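Local coordinates for protein PTS system, lactose-specific IIBC components (Streptococcus pneumoniae, PDB 3NBM) that probably relays a phosphoryl group to lactose entering the cell, as the IIB domain of a sugar phosphotransferase system, at residues L7-T18 with V53-V63; S19-N27 with V37-G45. All coordinates share one frame; numbering follows the deposited sequence. Where two conformers were deposited one is given.

Contact 1. Residues L7-T18 with V53-V63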
ATOM      1  N   LEU A   7      10.371  -4.198  -5.255  1.00  7.80           N
ATOM      2  CA  LEU A   7       9.645  -3.199  -4.488  1.00  7.46           C
ATOM      3  C   LEU A   7       8.638  -3.878  -3.554  1.00  6.82           C
ATOM      4  O   LEU A   7       7.851  -4.718  -3.993  1.00  8.09           O
ATOM      5  CB  LEU A   7       8.923  -2.248  -5.439  1.00  8.54           C
ATOM      6  CG  LEU A   7       8.300  -1.023  -4.777  1.00 10.85           C
ATOM      7  CD1 LEU A   7       9.387  -0.068  -4.253  1.00 14.05           C
ATOM      8  CD2 LEU A   7       7.387  -0.290  -5.766  1.00 14.27           C
ATOM      9  N   LYS A   8       8.686  -3.529  -2.274  1.00  6.03           N
ATOM     10  CA  LYS A   8       7.834  -4.156  -1.253  1.00  6.30           C
ATOM     11  C   LYS A   8       6.789  -3.130  -0.794  1.00  5.59           C
ATOM     12  O   LYS A   8       7.142  -2.050  -0.305  1.00  5.78           O
ATOM     13  CB  LYS A   8       8.662  -4.619  -0.059  1.00  6.71           C
ATOM     14  CG  LYS A   8       9.869  -5.482  -0.386  1.00 10.66           C
ATOM     15  CD  LYS A   8       9.556  -6.797  -0.949  1.00 13.17           C
ATOM     16  CE  LYS A   8      10.824  -7.685  -1.045  1.00 14.06           C
ATOM     17  NZ  LYS A   8      10.590  -9.059  -1.628  1.00 11.44           N
ATOM     18  N   VAL A   9       5.517  -3.492  -0.965  1.00  5.29           N
ATOM     19  CA  VAL A   9       4.382  -2.630  -0.659  1.00  5.30           C
ATOM     20  C   VAL A   9       3.530  -3.283   0.439  1.00  4.93           C
ATOM     21  O   VAL A   9       3.238  -4.467   0.375  1.00  5.52           O
ATOM     22  CB  VAL A   9       3.513  -2.394  -1.903  1.00  5.26           C
ATOM     23  CG1 VAL A   9       2.366  -1.427  -1.594  1.00  6.98           C
ATOM     24  CG2 VAL A   9       4.382  -1.894  -3.064  1.00  6.34           C
ATOM     25  N   LEU A  10       3.147  -2.488   1.432  1.00  5.14           N
ATOM     26  CA  LEU A  10       2.217  -2.917   2.477  1.00  4.95           C
ATOM     27  C   LEU A  10       0.978  -2.044   2.437  1.00  5.13           C
ATOM     28  O   LEU A  10       1.087  -0.820   2.473  1.00  6.09           O
ATOM     29  CB  LEU A  10       2.886  -2.835   3.849  1.00  5.99           C
ATOM     30  CG  LEU A  10       2.031  -3.254   5.059  1.00  6.12           C
ATOM     31  CD1 LEU A  10       1.650  -4.729   4.997  1.00  7.97           C
ATOM     32  CD2 LEU A  10       2.813  -2.964   6.340  1.00  8.30           C
ATOM     33  N   VAL A  11      -0.186  -2.670   2.275  1.00  4.88           N
ATOM     34  CA  VAL A  11      -1.471  -1.977   2.322  1.00  5.28           C
ATOM     35  C   VAL A  11      -2.102  -2.243   3.698  1.00  4.87           C
ATOM     36  O   VAL A  11      -2.234  -3.391   4.093  1.00  5.78           O
ATOM     37  CB  VAL A  11      -2.434  -2.421   1.197  1.00  5.22           C
ATOM     38  CG1 VAL A  11      -3.699  -1.562   1.186  1.00  6.89           C
ATOM     39  CG2 VAL A  11      -1.743  -2.438  -0.161  1.00  6.78           C
ATOM     40  N   LEU A  12      -2.478  -1.174   4.403  1.00  5.44           N
ATOM     41  CA  LEU A  12      -3.047  -1.300   5.743  1.00  5.56           C
ATOM     42  C   LEU A  12      -4.491  -0.843   5.757  1.00  6.57           C
ATOM     43  O   LEU A  12      -4.842   0.174   5.169  1.00  7.28           O
ATOM     44  CB  LEU A  12      -2.241  -0.463   6.760  1.00  5.68           C
ATOM     45  CG  LEU A  12      -0.787  -0.916   6.963  1.00  5.80           C
ATOM     46  CD1 LEU A  12      -0.058   0.074   7.890  1.00  7.84           C
ATOM     47  CD2 LEU A  12      -0.714  -2.365   7.467  1.00  7.89           C
ATOM     48  N   CYS A  13      -5.332  -1.596   6.463  1.00  6.93           N
ATOM     49  CA  CYS A  13      -6.705  -1.176   6.726  1.00  7.46           C
ATOM     50  C   CYS A  13      -6.960  -1.255   8.236  1.00  8.61           C
ATOM     51  O   CYS A  13      -6.026  -1.453   9.025  1.00  9.69           O
ATOM     52  CB  CYS A  13      -7.729  -1.987   5.902  1.00  8.00           C
ATOM     53  SG  CYS A  13      -7.838  -3.721   6.287  1.00  8.31           S
ATOM     54  N   ALA A  14      -8.223  -1.083   8.617  1.00  8.98           N
ATOM     55  CA  ALA A  14      -8.626  -1.114  10.003  1.00 10.62           C
ATOM     56  C   ALA A  14      -9.095  -2.501  10.435  1.00 11.51           C
ATOM     57  O   ALA A  14      -9.641  -2.657  11.529  1.00 14.52           O
ATOM     58  CB  ALA A  14      -9.729  -0.062  10.272  1.00 11.51           C
ATOM     59  N   GLY A  15      -8.851  -3.508   9.607  1.00 11.23           N
ATOM     60  CA  GLY A  15      -9.159  -4.896   9.908  1.00 12.56           C
ATOM     61  C   GLY A  15     -10.363  -5.479   9.213  1.00 11.52           C
ATOM     62  O   GLY A  15     -10.729  -6.611   9.481  1.00 12.97           O
ATOM     63  N   SER A  16     -10.982  -4.721   8.316  1.00 10.81           N
ATOM     64  CA  SER A  16     -12.100  -5.249   7.548  1.00  9.67           C
ATOM     65  C   SER A  16     -11.658  -6.250   6.494  1.00 10.07           C
ATOM     66  O   SER A  16     -12.475  -7.019   5.990  1.00 11.15           O
ATOM     67  CB  SER A  16     -12.912  -4.157   6.862  1.00 10.10           C
ATOM     68  OG  SER A  16     -12.184  -3.546   5.810  1.00  9.83           O
ATOM     69  N   GLY A  17     -10.381  -6.182   6.123  1.00 11.10           N
ATOM     70  CA  GLY A  17      -9.850  -6.992   5.037  1.00 11.48           C
ATOM     71  C   GLY A  17      -9.825  -6.289   3.685  1.00 10.00           C
ATOM     72  O   GLY A  17      -9.379  -6.835   2.666  1.00 11.25           O
ATOM     73  N   THR A  18     -10.279  -5.050   3.658  1.00  8.95           N
ATOM     74  CA  THR A  18     -10.248  -4.288   2.444  1.00  8.01           C
ATOM     75  C   THR A  18      -8.815  -4.116   1.899  1.00  7.78           C
ATOM     76  O   THR A  18      -8.632  -4.022   0.693  1.00  8.84           O
ATOM     77  CB  THR A  18     -10.960  -2.930   2.615  1.00 10.22           C
ATOM     78  OG1 THR A  18     -11.125  -2.306   1.343  1.00 12.29           O
ATOM     79  CG2 THR A  18     -10.245  -1.982   3.534  1.00 11.15           C
ATOM     80  N   VAL A  53      10.524  -3.195   6.735  1.00  9.49           N
ATOM     81  CA  VAL A  53      10.734  -4.148   5.654  1.00  9.91           C
ATOM     82  C   VAL A  53      10.245  -3.574   4.317  1.00  7.93           C
ATOM     83  O   VAL A  53      10.643  -4.033   3.246  1.00  9.26           O
ATOM     84  CB  VAL A  53       9.938  -5.511   5.973  1.00 10.82           C
ATOM     85  CG1 VAL A  53       9.809  -6.445   4.760  1.00 13.44           C
ATOM     86  CG2 VAL A  53      10.552  -6.200   7.208  1.00 13.61           C
ATOM     87  N   TYR A  54       9.326  -2.608   4.384  1.00  7.01           N
ATOM     88  CA  TYR A  54       8.608  -2.145   3.207  1.00  6.00           C
ATOM     89  C   TYR A  54       9.178  -0.836   2.674  1.00  5.86           C
ATOM     90  O   TYR A  54       9.762  -0.033   3.389  1.00  8.00           O
ATOM     91  CB  TYR A  54       7.101  -2.048   3.528  1.00  6.01           C
ATOM     92  CG  TYR A  54       6.514  -3.416   3.696  1.00  5.91           C
ATOM     93  CD1 TYR A  54       6.091  -4.112   2.609  1.00  5.83           C
ATOM     94  CD2 TYR A  54       6.445  -4.056   4.933  1.00  6.88           C
ATOM     95  CE1 TYR A  54       5.622  -5.405   2.711  1.00  6.46           C
ATOM     96  CE2 TYR A  54       5.976  -5.354   5.035  1.00  7.89           C
ATOM     97  CZ  TYR A  54       5.557  -6.015   3.913  1.00  7.16           C
ATOM     98  OH  TYR A  54       5.101  -7.329   4.009  1.00  9.05           O
ATOM     99  N   ASP A  55       8.967  -0.626   1.380  1.00  5.84           N
ATOM    100  CA  ASP A  55       9.382   0.580   0.676  1.00  6.50           C
ATOM    101  C   ASP A  55       8.260   1.612   0.564  1.00  5.72           C
ATOM    102  O   ASP A  55       8.508   2.813   0.575  1.00  6.68           O
ATOM    103  CB  ASP A  55       9.874   0.219  -0.710  1.00  7.17           C
ATOM    104  CG  ASP A  55      10.998  -0.798  -0.663  1.00  7.45           C
ATOM    105  OD1 ASP A  55      12.028  -0.513   0.007  1.00 10.44           O
ATOM    106  OD2 ASP A  55      10.852  -1.886  -1.252  1.00  7.71           O
ATOM    107  N   LEU A  56       7.021   1.134   0.424  1.00  5.61           N
ATOM    108  CA  LEU A  56       5.824   1.948   0.240  1.00  5.75           C
ATOM    109  C   LEU A  56       4.735   1.363   1.104  1.00  5.65           C
ATOM    110  O   LEU A  56       4.502   0.165   1.049  1.00  5.96           O
ATOM    111  CB  LEU A  56       5.377   1.936  -1.240  1.00  6.51           C
ATOM    112  CG  LEU A  56       4.054   2.650  -1.562  1.00  7.18           C
ATOM    113  CD1 LEU A  56       4.116   4.153  -1.298  1.00  8.81           C
ATOM    114  CD2 LEU A  56       3.626   2.350  -3.008  1.00  8.77           C
ATOM    115  N   ILE A  57       4.073   2.212   1.896  1.00  5.01           N
ATOM    116  CA  ILE A  57       2.911   1.803   2.686  1.00  5.27           C
ATOM    117  C   ILE A  57       1.754   2.644   2.205  1.00  4.93           C
ATOM    118  O   ILE A  57       1.831   3.865   2.110  1.00  6.15           O
ATOM    119  CB  ILE A  57       3.144   1.941   4.208  1.00  5.61           C
ATOM    120  CG1 ILE A  57       4.411   1.133   4.589  1.00  6.89           C
ATOM    121  CG2 ILE A  57       1.906   1.474   4.972  1.00  7.89           C
ATOM    122  CD1 ILE A  57       4.828   1.211   6.006  1.00  9.92           C
ATOM    123  N   ILE A  58       0.660   1.957   1.899  1.00  5.20           N
ATOM    124  CA  ILE A  58      -0.578   2.578   1.432  1.00  5.42           C
ATOM    125  C   ILE A  58      -1.678   2.375   2.486  1.00  5.39           C
ATOM    126  O   ILE A  58      -1.963   1.257   2.895  1.00  6.63           O
ATOM    127  CB  ILE A  58      -1.078   1.921   0.100  1.00  6.19           C
ATOM    128  CG1 ILE A  58      -0.005   2.018  -1.004  1.00  7.30           C
ATOM    129  CG2 ILE A  58      -2.422   2.561  -0.347  1.00  7.12           C
ATOM    130  CD1 ILE A  58      -0.260   1.154  -2.227  1.00  8.46           C
ATOM    131  N   LEU A  59      -2.241   3.486   2.940  1.00  5.82           N
ATOM    132  CA  LEU A  59      -3.351   3.474   3.880  1.00  5.79           C
ATOM    133  C   LEU A  59      -4.659   3.378   3.096  1.00  6.51           C
ATOM    134  O   LEU A  59      -4.933   4.211   2.224  1.00  6.91           O
ATOM    135  CB  LEU A  59      -3.335   4.749   4.759  1.00  6.50           C
ATOM    136  CG  LEU A  59      -2.122   4.893   5.662  1.00  7.19           C
ATOM    137  CD1 LEU A  59      -2.120   6.296   6.301  1.00 10.30           C
ATOM    138  CD2 LEU A  59      -2.134   3.827   6.730  1.00 11.06           C
ATOM    139  N   ALA A  60      -5.479   2.377   3.434  1.00  6.54           N
ATOM    140  CA  ALA A  60      -6.836   2.275   2.913  1.00  7.13           C
ATOM    141  C   ALA A  60      -7.681   3.423   3.487  1.00  7.53           C
ATOM    142  O   ALA A  60      -7.298   4.055   4.493  1.00  6.96           O
ATOM    143  CB  ALA A  60      -7.442   0.952   3.272  1.00  7.69           C
ATOM    144  N   PRO A  61      -8.853   3.700   2.897  1.00  7.48           N
ATOM    145  CA  PRO A  61      -9.650   4.861   3.299  1.00  8.28           C
ATOM    146  C   PRO A  61      -9.941   4.923   4.785  1.00  8.37           C
ATOM    147  O   PRO A  61      -9.874   5.999   5.370  1.00  9.21           O
ATOM    148  CB  PRO A  61     -10.929   4.666   2.480  1.00  8.48           C
ATOM    149  CG  PRO A  61     -10.415   4.060   1.206  1.00  8.89           C
ATOM    150  CD  PRO A  61      -9.360   3.089   1.652  1.00  8.72           C
ATOM    151  N   GLN A  62     -10.216   3.796   5.391  1.00  8.61           N
ATOM    152  CA  GLN A  62     -10.656   3.793   6.774  1.00 10.04           C
ATOM    153  C   GLN A  62      -9.580   3.986   7.806  1.00  9.25           C
ATOM    154  O   GLN A  62      -9.875   4.108   8.985  1.00 10.05           O
ATOM    155  CB  GLN A  62     -11.460   2.576   7.046  1.00 12.18           C
ATOM    156  CG  GLN A  62     -12.794   2.688   6.316  1.00 13.82           C
ATOM    157  CD  GLN A  62     -13.405   1.367   6.086  1.00 15.76           C
ATOM    158  OE1 GLN A  62     -12.800   0.473   5.436  1.00 16.47           O
ATOM    159  NE2 GLN A  62     -14.638   1.208   6.603  1.00 16.25           N
ATOM    160  N   VAL A  63      -8.326   4.063   7.360  1.00  8.38           N
ATOM    161  CA  VAL A  63      -7.201   4.424   8.236  1.00  8.45           C
ATOM    162  C   VAL A  63      -6.502   5.711   7.798  1.00  8.66           C
ATOM    163  O   VAL A  63      -5.401   6.009   8.243  1.00  9.17           O
ATOM    164  CB  VAL A  63      -6.221   3.249   8.423  1.00  8.46           C
ATOM    165  CG1 VAL A  63      -6.891   2.180   9.236  1.00  9.50           C
ATOM    166  CG2 VAL A  63      -5.738   2.682   7.106  1.00 10.04           C
TER
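L10 lies across the ring of Y54, with its CB 3.7 Å from the ring centroid and 13° off the normal, a CH-pi contact over the face. CG of L10 stands anti to the backbone N (chi1 180°), and from there CD2 reaches the rim of the same ring at Y54 CD2, 4.0 Å away. V53 CG1 flanks the opposite face, while the carbonyl oxygen of K8 meets the ring edge in its plane. The Y54 hydroxyl has N40 as its partner.

K8 is gripped through its backbone. Its O accepts from both D55 N (2.9 Å) and L56 N (3.3 Å), and its N donates to D55 OD2 at 2.9 Å, which receives the hydrogen on its anti lone pair. The amine of K8 turns instead to E6 in a salt bridge.

Beyond this end, strands 7-13 and 56-59 run parallel at 21°, in the core of an alpha/beta fold; L12 CD1 packs on I57 CG2 at 3.8 Å. Strand 7-13 leads into the turn after C13, whose SG accepts from G15 N at 3.5 Å and weakly from G17 N. These N-H groups are consistent with a phosphate-holding loop, and C13 is probably the phosphoryl acceptor, as in related IIB domains.

Contact 2. Residues S19-N27 with V37-G45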
ATOM      1  N   SER A  19      -7.804  -4.067   2.774  1.00  7.43           N
ATOM      2  CA  SER A  19      -6.419  -3.929   2.317  1.00  6.97           C
ATOM      3  C   SER A  19      -6.001  -5.051   1.356  1.00  7.19           C
ATOM      4  O   SER A  19      -5.233  -4.838   0.419  1.00  7.39           O
ATOM      5  CB  SER A  19      -5.459  -3.865   3.516  1.00  7.31           C
ATOM      6  OG  SER A  19      -5.664  -4.923   4.408  1.00  8.26           O
ATOM      7  N   ALA A  20      -6.500  -6.253   1.584  1.00  7.38           N
ATOM      8  CA  ALA A  20      -6.186  -7.384   0.734  1.00  8.63           C
ATOM      9  C   ALA A  20      -6.688  -7.171  -0.700  1.00  8.55           C
ATOM     10  O   ALA A  20      -6.082  -7.689  -1.638  1.00  9.04           O
ATOM     11  CB  ALA A  20      -6.765  -8.681   1.296  1.00  9.29           C
ATOM     12  N   GLN A  21      -7.793  -6.440  -0.870  0.50  8.59           N
ATOM     13  CA  GLN A  21      -8.347  -6.172  -2.201  0.50  8.85           C
ATOM     14  C   GLN A  21      -7.329  -5.399  -3.044  0.50  7.93           C
ATOM     15  O   GLN A  21      -7.116  -5.703  -4.218  0.50  9.18           O
ATOM     16  CB  GLN A  21      -9.642  -5.357  -2.101  0.50 10.01           C
ATOM     17  CG  GLN A  21     -10.747  -6.028  -1.311  0.50 11.13           C
ATOM     18  CD  GLN A  21     -11.724  -6.757  -2.207  0.50 11.26           C
ATOM     19  OE1 GLN A  21     -11.408  -7.027  -3.364  0.50 16.91           O
ATOM     20  NE2 GLN A  21     -12.897  -7.098  -1.680  0.50 11.84           N
ATOM     21  N   LEU A  22      -6.717  -4.378  -2.460  1.00  7.66           N
ATOM     22  CA  LEU A  22      -5.700  -3.624  -3.178  1.00  7.02           C
ATOM     23  C   LEU A  22      -4.406  -4.421  -3.340  1.00  6.41           C
ATOM     24  O   LEU A  22      -3.822  -4.412  -4.423  1.00  6.55           O
ATOM     25  CB  LEU A  22      -5.455  -2.245  -2.566  1.00  7.56           C
ATOM     26  CG  LEU A  22      -4.453  -1.392  -3.344  1.00  7.93           C
ATOM     27  CD1 LEU A  22      -4.913  -1.152  -4.781  1.00  9.60           C
ATOM     28  CD2 LEU A  22      -4.142  -0.062  -2.656  1.00  8.41           C
ATOM     29  N   ALA A  23      -3.954  -5.122  -2.293  1.00  6.41           N
ATOM     30  CA  ALA A  23      -2.746  -5.953  -2.443  1.00  6.24           C
ATOM     31  C   ALA A  23      -2.912  -6.954  -3.585  1.00  7.03           C
ATOM     32  O   ALA A  23      -1.986  -7.153  -4.381  1.00  7.28           O
ATOM     33  CB  ALA A  23      -2.395  -6.657  -1.122  1.00  7.29           C
ATOM     34  N   ASN A  24      -4.078  -7.592  -3.651  1.00  7.00           N
ATOM     35  CA  ASN A  24      -4.320  -8.543  -4.725  1.00  8.28           C
ATOM     36  C   ASN A  24      -4.264  -7.897  -6.105  1.00  7.32           C
ATOM     37  O   ASN A  24      -3.685  -8.461  -7.038  1.00  8.36           O
ATOM     38  CB  ASN A  24      -5.683  -9.214  -4.589  1.00  9.62           C
ATOM     39  CG  ASN A  24      -5.762 -10.155  -3.400  1.00 12.63           C
ATOM     40  OD1 ASN A  24      -4.750 -10.608  -2.868  1.00 15.31           O
ATOM     41  ND2 ASN A  24      -6.982 -10.480  -2.996  1.00 16.24           N
ATOM     42  N   ALA A  25      -4.868  -6.720  -6.247  1.00  7.49           N
ATOM     43  CA  ALA A  25      -4.863  -6.008  -7.525  1.00  7.72           C
ATOM     44  C   ALA A  25      -3.435  -5.634  -7.926  1.00  7.27           C
ATOM     45  O   ALA A  25      -3.054  -5.786  -9.090  1.00  7.98           O
ATOM     46  CB  ALA A  25      -5.792  -4.775  -7.465  1.00  8.48           C
ATOM     47  N   ILE A  26      -2.651  -5.134  -6.973  1.00  6.72           N
ATOM     48  CA  ILE A  26      -1.273  -4.760  -7.252  1.00  6.59           C
ATOM     49  C   ILE A  26      -0.496  -5.984  -7.718  1.00  6.79           C
ATOM     50  O   ILE A  26       0.238  -5.934  -8.718  1.00  7.97           O
ATOM     51  CB  ILE A  26      -0.594  -4.162  -6.006  1.00  6.51           C
ATOM     52  CG1 ILE A  26      -1.208  -2.805  -5.649  1.00  6.98           C
ATOM     53  CG2 ILE A  26       0.940  -4.082  -6.229  1.00  7.31           C
ATOM     54  CD1 ILE A  26      -0.851  -2.308  -4.252  1.00  7.32           C
ATOM     55  N   ASN A  27      -0.643  -7.084  -6.988  1.00  6.92           N
ATOM     56  CA  ASN A  27       0.071  -8.305  -7.331  1.00  7.95           C
ATOM     57  C   ASN A  27      -0.335  -8.860  -8.686  1.00  7.96           C
ATOM     58  O   ASN A  27       0.512  -9.342  -9.435  1.00  9.36           O
ATOM     59  CB  ASN A  27      -0.093  -9.379  -6.254  1.00  7.16           C
ATOM     60  CG  ASN A  27       0.671  -9.057  -4.999  1.00  7.24           C
ATOM     61  OD1 ASN A  27       1.709  -8.399  -5.064  1.00  7.46           O
ATOM     62  ND2 ASN A  27       0.203  -9.565  -3.854  1.00  7.84           N
ATOM     63  N   VAL A  37       7.437  -6.211  -8.087  1.00  8.40           N
ATOM     64  CA  VAL A  37       6.671  -5.646  -6.989  1.00  8.10           C
ATOM     65  C   VAL A  37       5.936  -6.763  -6.288  1.00  7.65           C
ATOM     66  O   VAL A  37       5.386  -7.663  -6.946  1.00  8.57           O
ATOM     67  CB  VAL A  37       5.604  -4.621  -7.480  1.00  8.78           C
ATOM     68  CG1 VAL A  37       4.783  -4.126  -6.324  1.00 11.36           C
ATOM     69  CG2 VAL A  37       6.214  -3.453  -8.247  1.00 10.40           C
ATOM     70  N   ILE A  38       5.950  -6.725  -4.954  1.00  7.12           N
ATOM     71  CA  ILE A  38       5.065  -7.563  -4.139  1.00  6.81           C
ATOM     72  C   ILE A  38       4.320  -6.664  -3.147  1.00  5.94           C
ATOM     73  O   ILE A  38       4.913  -5.775  -2.547  1.00  6.89           O
ATOM     74  CB  ILE A  38       5.845  -8.672  -3.369  1.00  8.65           C
ATOM     75  CG1 ILE A  38       4.934  -9.550  -2.522  1.00 12.46           C
ATOM     76  CG2 ILE A  38       6.942  -8.084  -2.481  1.00 10.73           C
ATOM     77  CD1 ILE A  38       4.093 -10.397  -3.259  1.00 16.16           C
ATOM     78  N   ALA A  39       3.027  -6.925  -3.013  1.00  5.73           N
ATOM     79  CA  ALA A  39       2.177  -6.261  -2.034  1.00  5.61           C
ATOM     80  C   ALA A  39       1.633  -7.235  -1.017  1.00  5.81           C
ATOM     81  O   ALA A  39       1.130  -8.308  -1.375  1.00  7.62           O
ATOM     82  CB  ALA A  39       1.022  -5.547  -2.718  1.00  6.47           C
ATOM     83  N   ASN A  40       1.681  -6.822   0.237  1.00  5.98           N
ATOM     84  CA  ASN A  40       1.016  -7.512   1.330  1.00  6.51           C
ATOM     85  C   ASN A  40      -0.028  -6.631   1.934  1.00  5.54           C
ATOM     86  O   ASN A  40      -0.046  -5.419   1.692  1.00  6.25           O
ATOM     87  CB  ASN A  40       2.016  -7.951   2.393  1.00  7.40           C
ATOM     88  CG  ASN A  40       2.969  -8.957   1.888  1.00  9.12           C
ATOM     89  OD1 ASN A  40       4.144  -8.685   1.787  1.00 11.59           O
ATOM     90  ND2 ASN A  40       2.448 -10.139   1.526  1.00  9.81           N
ATOM     91  N   SER A  41      -0.896  -7.241   2.730  1.00  6.67           N
ATOM     92  CA  SER A  41      -1.937  -6.520   3.463  1.00  7.65           C
ATOM     93  C   SER A  41      -1.825  -6.806   4.950  1.00  7.26           C
ATOM     94  O   SER A  41      -1.317  -7.841   5.368  1.00  7.71           O
ATOM     95  CB  SER A  41      -3.327  -6.907   2.942  1.00  8.67           C
ATOM     96  OG  SER A  41      -3.585  -8.264   3.112  1.00 11.69           O
ATOM     97  N   GLY A  42      -2.324  -5.883   5.733  1.00  7.08           N
ATOM     98  CA  GLY A  42      -2.322  -6.043   7.162  1.00  8.18           C
ATOM     99  C   GLY A  42      -3.221  -5.046   7.828  1.00  7.40           C
ATOM    100  O   GLY A  42      -3.753  -4.121   7.189  1.00  7.47           O
ATOM    101  N   ALA A  43      -3.392  -5.206   9.143  1.00  8.19           N
ATOM    102  CA  ALA A  43      -4.146  -4.280   9.970  1.00  8.10           C
ATOM    103  C   ALA A  43      -3.231  -3.194  10.559  1.00  7.54           C
ATOM    104  O   ALA A  43      -2.141  -3.497  11.046  1.00  8.08           O
ATOM    105  CB  ALA A  43      -4.850  -5.026  11.138  1.00  9.89           C
ATOM    106  N   TYR A  44      -3.694  -1.953  10.530  1.00  7.13           N
ATOM    107  CA  TYR A  44      -2.975  -0.859  11.187  1.00  6.89           C
ATOM    108  C   TYR A  44      -2.915  -1.158  12.676  1.00  7.11           C
ATOM    109  O   TYR A  44      -3.935  -1.380  13.315  1.00  8.91           O
ATOM    110  CB  TYR A  44      -3.658   0.485  10.900  1.00  6.51           C
ATOM    111  CG  TYR A  44      -2.795   1.676  11.260  1.00  6.84           C
ATOM    112  CD1 TYR A  44      -2.693   2.160  12.564  1.00  6.40           C
ATOM    113  CD2 TYR A  44      -2.006   2.280  10.302  1.00  7.29           C
ATOM    114  CE1 TYR A  44      -1.828   3.209  12.877  1.00  6.88           C
ATOM    115  CE2 TYR A  44      -1.180   3.318  10.604  1.00  7.02           C
ATOM    116  CZ  TYR A  44      -1.075   3.776  11.892  1.00  6.73           C
ATOM    117  OH  TYR A  44      -0.194   4.816  12.159  1.00  8.29           O
ATOM    118  N   GLY A  45      -1.716  -1.148  13.219  1.00  7.12           N
ATOM    119  CA  GLY A  45      -1.459  -1.552  14.591  1.00  7.68           C
ATOM    120  C   GLY A  45      -0.630  -2.814  14.734  1.00  8.17           C
ATOM    121  O   GLY A  45      -0.039  -3.040  15.789  1.00  9.30           O
TER
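Helix 19-27 runs back along strand 37-43 at 176° between their N-to-C directions, the axes 7.1 Å apart at closest approach. This antiparallel fit is the second half of a beta-alpha-beta crossover, in which strand 7-13, the helix and strand 37-43 follow one another and the two strands become parallel neighbours. Small residues allow the close approach: the CA atoms of A23 and A39 are 4.9 Å apart, and their CB atoms touch at 3.9 Å.

Further along the helix, I26 turns CG2 into the interface, anti to its own backbone nitrogen. That methyl meets V37 CG1 and A39 CB, both at 3.8 Å, with the I26 and V37 side chains crossing at about a right angle. V103 and A99 of helix 96-105 also pack on I26, which ties this strand end to the wider hydrophobic core. At the other end, S41 places its CB 3.5 Å from A20 N, beside the first turn of the helix.

The polar fastening comes from N27. Since 37-43 is an outermost strand whose I38 and N40 bond to strand 7-13, the peptide groups of A39 face the other way, and one carboxamide serves both: A39 N donates to N27 OD1 (2.8 Å, 161° at the hydrogen), while N27 ND2 donates to A39 O at 2.9 Å, the oxygen lying 17° out of the amide plane.

The two contacts share strand 7-13 as their common neighbour: contact 1 pairs it with 56-59, and contact 2 packs the following helix on 37-43, the strand at its other edge. Their centres lie 6 Å apart, and contact 2 is nested inside the chain loop that contact 1 closes. N40 joins them twice, its O 2.8 Å from V11 N and its OD1 2.8 Å from Y54 OH, so the tyrosine bridges over strand 7-13. At the probable phosphoryl site the contacts meet again, where C13 SG lies 3.1 Å from S19 OG; the turn after C13 leads directly into the helix of contact 2.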